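Local coordinates for protein 3-chlorocatechol 1,2-dioxygenase (Rhodococcus opacus, PDB 2BOY) that probably uses a ferric iron to cleave the ring of catechols, chlorinated ones included, between the two hydroxyl-bearing carbons, at residues R68-S73 and E202-Q207; Y90-R95 and F157-I162; T102-G107 and G240-T245; V120-W125 and W194-E199. All blocks are in the same frame, centred on the assembly; numbering follows the deposited sequence. Where two conformers were deposited one is given.

Interaction 1. Residues R68-S73 and E202-Q207; sequences RGSQSS and ESLTTQ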
# COMPACT_ATOMS: atom_id res chain seq x y z
N ARG A 68 -21.96 -2.50 22.30
CA ARG A 68 -23.04 -2.61 23.29
C ARG A 68 -22.95 -3.91 24.07
O ARG A 68 -23.78 -4.18 24.95
CB ARG A 68 -24.38 -2.55 22.60
CG ARG A 68 -24.60 -1.24 21.83
CD ARG A 68 -25.97 -1.11 21.27
NE ARG A 68 -26.07 0.08 20.43
CZ ARG A 68 -27.16 0.45 19.77
NH1 ARG A 68 -28.28 -0.27 19.86
NH2 ARG A 68 -27.14 1.54 19.02
N GLY A 69 -21.94 -4.71 23.75
CA GLY A 69 -21.78 -5.97 24.44
C GLY A 69 -20.37 -6.19 24.94
O GLY A 69 -19.66 -5.23 25.24
N SER A 70 -19.97 -7.45 25.02
CA SER A 70 -18.66 -7.76 25.60
C SER A 70 -17.50 -7.48 24.62
O SER A 70 -17.74 -7.07 23.46
CB SER A 70 -18.65 -9.21 26.13
OG SER A 70 -18.85 -10.16 25.09
N GLN A 71 -16.26 -7.67 25.08
CA GLN A 71 -15.10 -7.20 24.35
C GLN A 71 -14.97 -7.84 22.96
O GLN A 71 -15.21 -9.03 22.81
CB GLN A 71 -13.82 -7.42 25.16
CG GLN A 71 -12.55 -6.79 24.51
CD GLN A 71 -12.64 -5.26 24.27
OE1 GLN A 71 -13.24 -4.80 23.31
NE2 GLN A 71 -11.99 -4.49 25.16
N SER A 72 -14.57 -7.04 21.98
CA SER A 72 -14.53 -7.48 20.58
C SER A 72 -13.08 -7.53 20.14
O SER A 72 -12.22 -7.00 20.84
CB SER A 72 -15.27 -6.48 19.68
OG SER A 72 -14.78 -5.18 19.95
N SER A 73 -12.82 -8.09 18.95
CA SER A 73 -11.46 -8.05 18.38
C SER A 73 -11.47 -8.11 16.86
O SER A 73 -12.55 -8.19 16.25
CB SER A 73 -10.58 -9.15 18.97
OG SER A 73 -9.21 -8.88 18.64
N GLU A 202 -26.82 -6.67 18.16
CA GLU A 202 -25.63 -6.33 17.40
C GLU A 202 -24.67 -7.53 17.49
O GLU A 202 -24.49 -8.09 18.59
CB GLU A 202 -24.98 -5.10 18.01
CG GLU A 202 -25.85 -3.87 17.81
CD GLU A 202 -25.09 -2.57 17.98
OE1 GLU A 202 -24.10 -2.53 18.76
OE2 GLU A 202 -25.53 -1.59 17.34
N SER A 203 -24.09 -7.88 16.35
CA SER A 203 -23.23 -9.07 16.27
C SER A 203 -21.94 -8.78 16.97
O SER A 203 -21.57 -7.63 17.08
CB SER A 203 -22.95 -9.34 14.80
OG SER A 203 -24.15 -9.82 14.24
N LEU A 204 -21.23 -9.82 17.43
CA LEU A 204 -19.97 -9.60 18.08
C LEU A 204 -18.94 -10.43 17.33
O LEU A 204 -19.14 -11.62 17.15
CB LEU A 204 -20.05 -10.06 19.55
CG LEU A 204 -18.73 -10.22 20.32
CD1 LEU A 204 -17.96 -8.91 20.35
CD2 LEU A 204 -19.00 -10.76 21.75
N THR A 205 -17.88 -9.80 16.87
CA THR A 205 -16.66 -10.50 16.41
C THR A 205 -15.57 -10.39 17.43
O THR A 205 -15.19 -9.29 17.83
CB THR A 205 -16.22 -9.89 15.09
OG1 THR A 205 -17.23 -10.17 14.10
CG2 THR A 205 -14.91 -10.64 14.54
N THR A 206 -14.97 -11.53 17.80
CA THR A 206 -13.96 -11.45 18.83
C THR A 206 -13.01 -12.66 18.75
O THR A 206 -13.16 -13.52 17.88
CB THR A 206 -14.66 -11.31 20.24
OG1 THR A 206 -13.71 -10.93 21.24
CG2 THR A 206 -15.32 -12.62 20.74
N GLN A 207 -12.04 -12.68 19.64
CA GLN A 207 -11.03 -13.76 19.69
C GLN A 207 -10.78 -14.04 21.15
O GLN A 207 -10.80 -13.11 21.96
CB GLN A 207 -9.71 -13.26 19.13
CG GLN A 207 -9.75 -13.02 17.63
CD GLN A 207 -8.39 -12.88 17.02
OE1 GLN A 207 -7.42 -13.52 17.45
NE2 GLN A 207 -8.31 -12.06 15.99
O HOH W 1 -22.49 -3.90 20.09

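Interaction 2. Residues Y90-R95 and F157-I162; sequences YTMPMR and FTLRTI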
# COMPACT_ATOMS: atom_id res chain seq x y z
N TYR A 90 -21.35 -30.96 20.92
CA TYR A 90 -20.59 -30.16 19.98
C TYR A 90 -19.11 -30.45 20.03
O TYR A 90 -18.46 -30.29 21.07
CB TYR A 90 -20.79 -28.69 20.33
CG TYR A 90 -22.19 -28.18 20.12
CD1 TYR A 90 -22.70 -27.16 20.94
CD2 TYR A 90 -22.98 -28.63 19.05
CE1 TYR A 90 -23.95 -26.61 20.72
CE2 TYR A 90 -24.26 -28.09 18.82
CZ TYR A 90 -24.73 -27.08 19.67
OH TYR A 90 -25.97 -26.50 19.48
N THR A 91 -18.60 -30.83 18.87
CA THR A 91 -17.20 -31.18 18.67
C THR A 91 -16.69 -30.57 17.37
O THR A 91 -17.29 -30.79 16.28
CB THR A 91 -17.07 -32.72 18.60
OG1 THR A 91 -17.59 -33.28 19.82
CG2 THR A 91 -15.60 -33.12 18.55
N MET A 92 -15.62 -29.78 17.44
CA MET A 92 -15.06 -29.16 16.24
C MET A 92 -14.58 -30.25 15.27
O MET A 92 -14.14 -31.32 15.75
CB MET A 92 -13.89 -28.24 16.60
CG MET A 92 -14.29 -26.96 17.43
SD MET A 92 -15.41 -25.88 16.52
CE MET A 92 -14.29 -25.07 15.40
N PRO A 93 -14.70 -30.01 13.96
CA PRO A 93 -14.26 -31.01 12.96
C PRO A 93 -12.77 -31.29 13.07
O PRO A 93 -11.95 -30.36 12.97
CB PRO A 93 -14.67 -30.40 11.61
CG PRO A 93 -15.91 -29.50 11.96
CD PRO A 93 -15.42 -28.87 13.32
N MET A 94 -12.46 -32.56 13.40
CA MET A 94 -11.08 -32.95 13.65
C MET A 94 -10.82 -34.31 12.98
O MET A 94 -11.75 -35.10 12.78
CB MET A 94 -10.87 -33.11 15.17
CG MET A 94 -10.87 -31.79 15.88
SD MET A 94 -10.55 -31.90 17.61
CE MET A 94 -12.13 -32.41 18.19
N ARG A 95 -9.57 -34.57 12.65
CA ARG A 95 -9.23 -35.84 12.01
C ARG A 95 -9.25 -36.95 13.05
O ARG A 95 -9.11 -36.67 14.24
CB ARG A 95 -7.84 -35.75 11.37
CG ARG A 95 -7.90 -34.84 10.11
CD ARG A 95 -6.56 -34.27 9.69
NE ARG A 95 -6.02 -33.24 10.59
CZ ARG A 95 -4.97 -32.49 10.28
NH1 ARG A 95 -4.36 -32.66 9.10
NH2 ARG A 95 -4.52 -31.57 11.11
N PHE A 157 -23.45 -23.47 26.00
CA PHE A 157 -23.04 -24.58 25.14
C PHE A 157 -21.73 -25.09 25.72
O PHE A 157 -21.02 -24.39 26.48
CB PHE A 157 -22.83 -24.14 23.66
CG PHE A 157 -21.74 -23.09 23.48
CD1 PHE A 157 -20.40 -23.47 23.34
CD2 PHE A 157 -22.04 -21.74 23.47
CE1 PHE A 157 -19.40 -22.52 23.18
CE2 PHE A 157 -21.05 -20.76 23.32
CZ PHE A 157 -19.73 -21.15 23.14
N THR A 158 -21.39 -26.32 25.34
CA THR A 158 -20.13 -26.93 25.69
C THR A 158 -19.55 -27.35 24.38
O THR A 158 -20.25 -27.97 23.56
CB THR A 158 -20.38 -28.18 26.57
OG1 THR A 158 -20.87 -27.77 27.86
CG2 THR A 158 -19.08 -28.91 26.89
N LEU A 159 -18.27 -27.03 24.16
CA LEU A 159 -17.63 -27.32 22.87
C LEU A 159 -16.33 -28.07 23.11
O LEU A 159 -15.50 -27.62 23.92
CB LEU A 159 -17.39 -26.00 22.10
CG LEU A 159 -16.63 -26.08 20.74
CD1 LEU A 159 -17.42 -26.89 19.74
CD2 LEU A 159 -16.35 -24.68 20.20
N ARG A 160 -16.15 -29.20 22.41
CA ARG A 160 -14.89 -29.92 22.48
C ARG A 160 -13.99 -29.60 21.27
O ARG A 160 -14.40 -29.68 20.11
CB ARG A 160 -15.11 -31.44 22.56
CG ARG A 160 -13.83 -32.24 22.52
CD ARG A 160 -13.99 -33.75 22.80
NE ARG A 160 -13.17 -34.53 21.86
CZ ARG A 160 -13.65 -35.47 21.03
NH1 ARG A 160 -14.95 -35.79 21.04
NH2 ARG A 160 -12.84 -36.12 20.19
N THR A 161 -12.74 -29.27 21.55
CA THR A 161 -11.80 -29.01 20.49
C THR A 161 -10.41 -29.36 21.00
O THR A 161 -10.27 -30.17 21.94
CB THR A 161 -11.99 -27.56 20.00
OG1 THR A 161 -11.14 -27.31 18.91
CG2 THR A 161 -11.64 -26.50 21.07
N ILE A 162 -9.39 -28.83 20.35
CA ILE A 162 -8.01 -29.01 20.76
C ILE A 162 -7.45 -27.61 20.96
O ILE A 162 -7.97 -26.67 20.36
CB ILE A 162 -7.30 -29.87 19.66
CG1 ILE A 162 -7.40 -31.35 20.09
CG2 ILE A 162 -5.87 -29.46 19.42
CD1 ILE A 162 -7.45 -32.33 18.93
O HOH W 2 -22.33 -29.89 23.45
O HOH W 3 -18.92 -31.07 23.78

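Interaction 3. Residues T102-G107 and G240-T245; sequences TLIFRG and GPHFET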
# COMPACT_ATOMS: atom_id res chain seq x y z
N THR A 102 -6.64 -31.78 24.41
CA THR A 102 -8.10 -31.61 24.36
C THR A 102 -8.51 -30.41 25.17
O THR A 102 -8.00 -30.20 26.28
CB THR A 102 -8.80 -32.87 24.91
OG1 THR A 102 -8.60 -33.95 23.99
CG2 THR A 102 -10.33 -32.69 24.89
N LEU A 103 -9.42 -29.61 24.61
CA LEU A 103 -9.92 -28.44 25.29
C LEU A 103 -11.43 -28.55 25.37
O LEU A 103 -12.09 -28.76 24.33
CB LEU A 103 -9.57 -27.15 24.49
CG LEU A 103 -10.16 -25.87 25.11
CD1 LEU A 103 -9.61 -25.60 26.53
CD2 LEU A 103 -9.95 -24.64 24.17
N ILE A 104 -11.98 -28.38 26.57
CA ILE A 104 -13.44 -28.31 26.74
C ILE A 104 -13.77 -26.88 27.05
O ILE A 104 -13.31 -26.31 28.07
CB ILE A 104 -13.96 -29.27 27.84
CG1 ILE A 104 -13.46 -30.71 27.59
CG2 ILE A 104 -15.48 -29.17 27.96
CD1 ILE A 104 -13.84 -31.32 26.23
N PHE A 105 -14.58 -26.29 26.16
CA PHE A 105 -14.89 -24.86 26.26
C PHE A 105 -16.37 -24.70 26.66
O PHE A 105 -17.25 -25.22 25.97
CB PHE A 105 -14.57 -24.14 24.93
CG PHE A 105 -14.85 -22.65 24.96
CD1 PHE A 105 -16.16 -22.18 24.96
CD2 PHE A 105 -13.80 -21.73 24.97
CE1 PHE A 105 -16.46 -20.80 25.00
CE2 PHE A 105 -14.06 -20.33 24.97
CZ PHE A 105 -15.42 -19.88 25.02
N ARG A 106 -16.62 -24.09 27.82
CA ARG A 106 -17.98 -23.90 28.31
C ARG A 106 -18.34 -22.44 28.07
O ARG A 106 -17.76 -21.53 28.70
CB ARG A 106 -18.06 -24.23 29.82
CG ARG A 106 -17.70 -25.69 30.12
CD ARG A 106 -17.68 -26.06 31.63
NE ARG A 106 -17.11 -27.42 31.85
CZ ARG A 106 -17.73 -28.52 31.47
NH1 ARG A 106 -18.91 -28.39 30.88
NH2 ARG A 106 -17.20 -29.73 31.69
N GLY A 107 -19.28 -22.21 27.15
CA GLY A 107 -19.69 -20.87 26.77
C GLY A 107 -21.04 -20.48 27.35
O GLY A 107 -21.90 -21.34 27.64
N GLY A 240 -6.22 -39.63 30.07
CA GLY A 240 -5.45 -38.47 29.63
C GLY A 240 -5.88 -37.17 30.32
O GLY A 240 -7.07 -37.02 30.70
N PRO A 241 -4.95 -36.23 30.48
CA PRO A 241 -5.32 -34.93 31.05
C PRO A 241 -6.00 -34.14 29.93
O PRO A 241 -5.74 -34.40 28.75
CB PRO A 241 -3.96 -34.30 31.42
CG PRO A 241 -2.99 -34.90 30.45
CD PRO A 241 -3.53 -36.27 30.08
N HIS A 242 -6.91 -33.24 30.27
CA HIS A 242 -7.39 -32.30 29.29
C HIS A 242 -7.52 -30.96 29.99
O HIS A 242 -7.22 -30.85 31.20
CB HIS A 242 -8.68 -32.78 28.60
CG HIS A 242 -9.89 -32.77 29.49
ND1 HIS A 242 -10.44 -33.93 30.00
CD2 HIS A 242 -10.68 -31.76 29.93
CE1 HIS A 242 -11.50 -33.63 30.74
NE2 HIS A 242 -11.65 -32.32 30.73
N PHE A 243 -7.92 -29.95 29.23
CA PHE A 243 -8.03 -28.60 29.74
C PHE A 243 -9.46 -28.17 29.61
O PHE A 243 -10.13 -28.59 28.66
CB PHE A 243 -7.08 -27.68 28.98
CG PHE A 243 -5.64 -28.03 29.23
CD1 PHE A 243 -4.99 -27.56 30.36
CD2 PHE A 243 -4.99 -28.94 28.40
CE1 PHE A 243 -3.64 -27.94 30.62
CE2 PHE A 243 -3.66 -29.33 28.66
CZ PHE A 243 -2.99 -28.83 29.77
N GLU A 244 -9.89 -27.36 30.55
CA GLU A 244 -11.23 -26.79 30.52
C GLU A 244 -11.16 -25.28 30.74
O GLU A 244 -10.29 -24.77 31.47
CB GLU A 244 -12.06 -27.48 31.59
CG GLU A 244 -13.41 -26.87 31.85
CD GLU A 244 -14.07 -27.57 33.03
OE1 GLU A 244 -14.36 -26.89 34.04
OE2 GLU A 244 -14.26 -28.81 32.95
N THR A 245 -12.08 -24.57 30.09
CA THR A 245 -12.15 -23.12 30.24
C THR A 245 -13.60 -22.66 30.08
O THR A 245 -14.42 -23.41 29.61
CB THR A 245 -11.17 -22.45 29.25
OG1 THR A 245 -11.02 -21.07 29.60
CG2 THR A 245 -11.74 -22.41 27.81
O HOH W 4 -5.42 -33.75 26.08

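Interaction 4. Residues V120-W125 and W194-E199; sequences VLLDMW and WIIAKE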
# COMPACT_ATOMS: atom_id res chain seq x y z
N VAL A 120 -28.57 -18.16 20.07
CA VAL A 120 -27.50 -17.34 19.50
C VAL A 120 -26.69 -18.26 18.62
O VAL A 120 -26.43 -19.41 19.01
CB VAL A 120 -26.61 -16.71 20.62
CG1 VAL A 120 -25.41 -15.95 20.04
CG2 VAL A 120 -27.47 -15.79 21.52
N LEU A 121 -26.33 -17.78 17.42
CA LEU A 121 -25.54 -18.60 16.50
C LEU A 121 -24.11 -18.14 16.64
O LEU A 121 -23.84 -16.92 16.65
CB LEU A 121 -26.01 -18.43 15.04
CG LEU A 121 -27.30 -19.08 14.46
CD1 LEU A 121 -28.32 -19.61 15.47
CD2 LEU A 121 -28.00 -18.15 13.46
N LEU A 122 -23.20 -19.10 16.81
CA LEU A 122 -21.76 -18.77 16.93
C LEU A 122 -21.00 -19.52 15.86
O LEU A 122 -21.19 -20.73 15.71
CB LEU A 122 -21.19 -19.12 18.32
CG LEU A 122 -21.73 -18.42 19.56
CD1 LEU A 122 -22.92 -19.21 20.12
CD2 LEU A 122 -20.68 -18.25 20.61
N ASP A 123 -20.18 -18.80 15.10
CA ASP A 123 -19.31 -19.37 14.11
C ASP A 123 -17.93 -19.35 14.75
O ASP A 123 -17.46 -18.28 15.13
CB ASP A 123 -19.30 -18.45 12.89
CG ASP A 123 -19.45 -19.19 11.59
OD1 ASP A 123 -20.23 -18.75 10.73
OD2 ASP A 123 -18.83 -20.21 11.30
N MET A 124 -17.25 -20.48 14.83
CA MET A 124 -15.91 -20.49 15.47
C MET A 124 -14.90 -21.09 14.53
O MET A 124 -15.23 -22.03 13.82
CB MET A 124 -15.96 -21.27 16.78
CG MET A 124 -14.80 -20.99 17.77
SD MET A 124 -13.22 -21.88 17.42
CE MET A 124 -13.34 -23.31 18.51
N TRP A 125 -13.72 -20.47 14.42
CA TRP A 125 -12.64 -21.07 13.63
C TRP A 125 -11.35 -20.88 14.37
O TRP A 125 -11.18 -19.93 15.14
CB TRP A 125 -12.58 -20.52 12.17
CG TRP A 125 -12.22 -19.06 11.99
CD1 TRP A 125 -11.07 -18.56 11.47
CD2 TRP A 125 -13.08 -17.91 12.23
NE1 TRP A 125 -11.12 -17.19 11.38
CE2 TRP A 125 -12.33 -16.75 11.87
CE3 TRP A 125 -14.38 -17.74 12.75
CZ2 TRP A 125 -12.82 -15.42 12.02
CZ3 TRP A 125 -14.89 -16.43 12.90
CH2 TRP A 125 -14.10 -15.28 12.54
N TRP A 194 -14.41 -15.95 16.85
CA TRP A 194 -15.84 -16.15 17.01
C TRP A 194 -16.57 -15.02 16.29
O TRP A 194 -16.15 -13.87 16.37
CB TRP A 194 -16.24 -16.04 18.47
CG TRP A 194 -15.55 -16.99 19.39
CD1 TRP A 194 -14.32 -16.83 19.96
CD2 TRP A 194 -16.05 -18.25 19.86
NE1 TRP A 194 -14.02 -17.93 20.73
CE2 TRP A 194 -15.07 -18.80 20.70
CE3 TRP A 194 -17.24 -18.98 19.64
CZ2 TRP A 194 -15.24 -20.03 21.34
CZ3 TRP A 194 -17.40 -20.21 20.28
CH2 TRP A 194 -16.41 -20.71 21.11
N ILE A 195 -17.62 -15.38 15.56
CA ILE A 195 -18.63 -14.40 15.09
C ILE A 195 -19.93 -14.88 15.69
O ILE A 195 -20.32 -16.04 15.49
CB ILE A 195 -18.69 -14.30 13.56
CG1 ILE A 195 -17.41 -13.61 13.03
CG2 ILE A 195 -19.96 -13.48 13.08
CD1 ILE A 195 -17.21 -13.75 11.50
N ILE A 196 -20.60 -14.00 16.44
CA ILE A 196 -21.71 -14.38 17.28
C ILE A 196 -22.89 -13.47 16.93
O ILE A 196 -22.72 -12.24 16.88
CB ILE A 196 -21.31 -14.18 18.76
CG1 ILE A 196 -20.03 -15.02 19.05
CG2 ILE A 196 -22.47 -14.59 19.73
CD1 ILE A 196 -19.33 -14.58 20.34
N ALA A 197 -24.04 -14.07 16.68
CA ALA A 197 -25.15 -13.31 16.12
C ALA A 197 -26.51 -13.81 16.64
O ALA A 197 -26.70 -15.00 16.87
CB ALA A 197 -25.12 -13.43 14.59
N LYS A 198 -27.47 -12.89 16.77
CA LYS A 198 -28.84 -13.27 17.05
C LYS A 198 -29.71 -12.10 16.58
O LYS A 198 -29.38 -10.95 16.83
CB LYS A 198 -29.07 -13.50 18.55
CG LYS A 198 -30.53 -14.05 18.90
CD LYS A 198 -30.72 -14.21 20.43
CE LYS A 198 -32.19 -14.39 20.88
NZ LYS A 198 -32.86 -15.51 20.21
N GLU A 199 -30.78 -12.42 15.84
CA GLU A 199 -31.77 -11.41 15.45
C GLU A 199 -32.19 -10.48 16.58
O GLU A 199 -32.56 -10.91 17.67
CB GLU A 199 -32.99 -12.10 14.84
CG GLU A 199 -33.98 -11.09 14.25

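Interaction 1. Residues R68-S73 and E202-Q207
In the catalytic domain, the loop that follows helix 56-64 lies along the start of strand 204-210, and the contact runs from Arg68 and Glu202 at the surface to Ser73 and Gln207 beside the iron site. Arg68 and Glu202 form a salt bridge of the stacked kind: the guanidinium and carboxylate planes lie 25° apart, and Glu202 OE2 sits over the centre of one guanidinium face, 3.6 Å from Arg68 NE. No N-H points at that oxygen, so charge alone draws the two together. The other carboxylate oxygen, Glu202 OE1, rests 3.4 Å from Arg68 CG and takes a hydrogen bond from a water that accepts one from Arg68 N. An alanine in place of Glu202 would probably leave this water without its acceptor and the guanidinium face without its countercharge. Arg68 NH1 also bonds Lys253 O and pairs with Val254 OXT. Farther in, Leu204 CD2 packs against Ser70 OG at 3.4 Å, and its CD1 against Ser72 CB at 3.7 Å; Ser70 OG is hydrogen-bonded to Thr250 N. Thr206 OG1, anti to its own backbone N (chi1 -167°), donates to Gln71 O over 2.9 Å, the donor tilted 33° from the carbonyl plane. Ser73 N gives a 2.9 Å bond to Thr205 O. Gln207 CG touches Ser73 CB, while the amide end of Gln207 bonds Arg188 and Ile74 O in the benzhydroxamic acid pocket. The chemistry changes along the contact, from an ion pair held by charge at the surface to directed hydrogen bonds that fix the loop beside the pocket.

Interaction 2. Residues Y90-R95 and F157-I162
Two backbone hydrogen bonds join Thr91's neighbours to Arg160: Arg160 N donates to Tyr90 O at 2.9 Å, and Met92 N to Arg160 O at the same length. Two waters add to the polar side. One accepts a hydrogen bond from Tyr90 N and donates to Thr158 O; the other donates to Tyr90 O and, weakly, to Thr158 O. The pattern is a single parallel-running bridge between Thr91 and Arg160, by which the loop before strand 102-110 lies along strand 156-162, on the side away from strand 102-110, in the mixed sheet of the dioxygenase domain. Among the apolar contacts, Tyr90 crosses Phe157 at about a right angle and brings its ring edge to the neighbour's CB, with Tyr90 CE1 4.0 Å away from Phe157 CB; its hydroxyl bonds Arg150 O. Leu159 CG stands anti to the backbone N (chi1 176°), and its CD1 reaches Tyr90 CB and Met92 CG, each at 3.9 Å, while CD2 lies against Met92 SD. An alanine at Leu159 would probably open a gap between Tyr90 and Met92 and give the methionine sulfur freedom to turn. Met92 CG also lies 3.5 Å from Thr161 CB, the two side chains side by side. Met94 SD meets Ile162 CD1 at 3.4 Å, its chain bent at the last torsion (chi3 -79°), which swings CE back toward Arg160 O. Thr91 CG2 sits above one face of the Arg160 guanidinium, offset toward the rim and 3.7 Å from its NH1.

Interaction 3. Residues T102-G107 and G240-T245
Four backbone hydrogen bonds of 2.8 to 3.0 Å between N and O hold these strands together: Phe243 N donates to Thr102 O, Ile104 N to Phe243 O, Thr245 N to Ile104 O, and Arg106 N to Thr245 O. Arg106 and Glu244 add the one salt bridge, with Arg106 NH2 3.3 Å from Glu244 OE2 in a hydrogen bond that is weak. The carboxylate comes in at the guanidinium edge, near its plane, but is turned almost perpendicular to it (87°), while Ile104 CG2 lies over one guanidinium face, offset toward the rim. At the start of the strands a water accepts a hydrogen bond from Thr102 N and donates to Pro241 O.

The packing divides between the two faces of the sheet. On one, Thr245 CG2 presses on Phe105 CD2 at 3.6 Å and on Leu103 CD1 at 4.0 Å; Thr245 OG1, anti to the backbone N (chi1 -167°), turns instead to Ser231 O. Phe105 continues inward to the ring of Trp194. On the other face Ile104 CG1 reaches His242 CD2 at 3.8 Å, near the Arg106-Glu244 pair. Beside it Thr102 CB meets His242 CB at 3.7 Å.

Segments 102-107 and 241-245 run the same way, 22° apart, with Leu103 opposite Phe243 and Ile104 opposite Glu244. This parallel pairing within a mixed sheet, apolar on the face of Leu103 and Phe105 and charged on that of Arg106 and Glu244, belongs to the beta-sandwich core of intradiol dioxygenases.

Interaction 4. Residues V120-W125 and W194-E199
Strands 121-125 and 194-197 run antiparallel at 173°, with Leu121-Ala197 and Asp123-Ile195 as hydrogen-bonded pairs whose four N-H...O bonds measure 2.8 to 2.9 Å between the backbone N and O atoms of each pair. On the face of Leu122 and Met124 the side chains pack closely. Met124 CG stands over the centre of the Trp194 six-membered ring, 3.4 Å from its centroid and 2° off the normal, a CH-pi contact; the bend at chi2 (-81°) sets SD farther off, in a Met-aromatic approach at 4.9 Å from that centroid. Leu122 CD2 touches both Trp194 CE3 and Ile196 CG1, 3.6 Å from each. At the end of the pair Val120 CG1 is pressed to 3.3 Å from Ile196 CG2, tighter than usual van der Waals contact.

Trp125 reaches back across the strand: its CH2 lies 3.6 Å from Ile195 CD1, and its ring stacks on His193, one of the iron ligands. The side-chain packing is largely apolar, the polar bonds across the strands being those of the backbone. Since the ring of Trp125 is packed against both Ile195 and His193, this pairing probably helps to position the iron-binding histidine.

How the interactions relate
All four contacts reach one mixed sheet; in interactions 1 and 2 a loop lies along a strand, in 3 and 4 two strands pair. Interactions 1 and 4 share the strand pair 187-197 and 204-210: Leu204 O takes Ile196 N and Thr206 O takes Trp194 N. Interactions 2 and 3 are joined in the same way through strands 156-162 and 102-110, with Leu159 N on Phe105 O and Leu103 N on Thr161 O. Phe105, Phe157, Trp194, Leu122 and Met124 form the apolar core where interactions 2, 3 and 4 meet. Ion pairs occur in interactions 1 and 3, near the surface, whereas interaction 4 is the most apolar and, with interaction 1, lies closest to the iron.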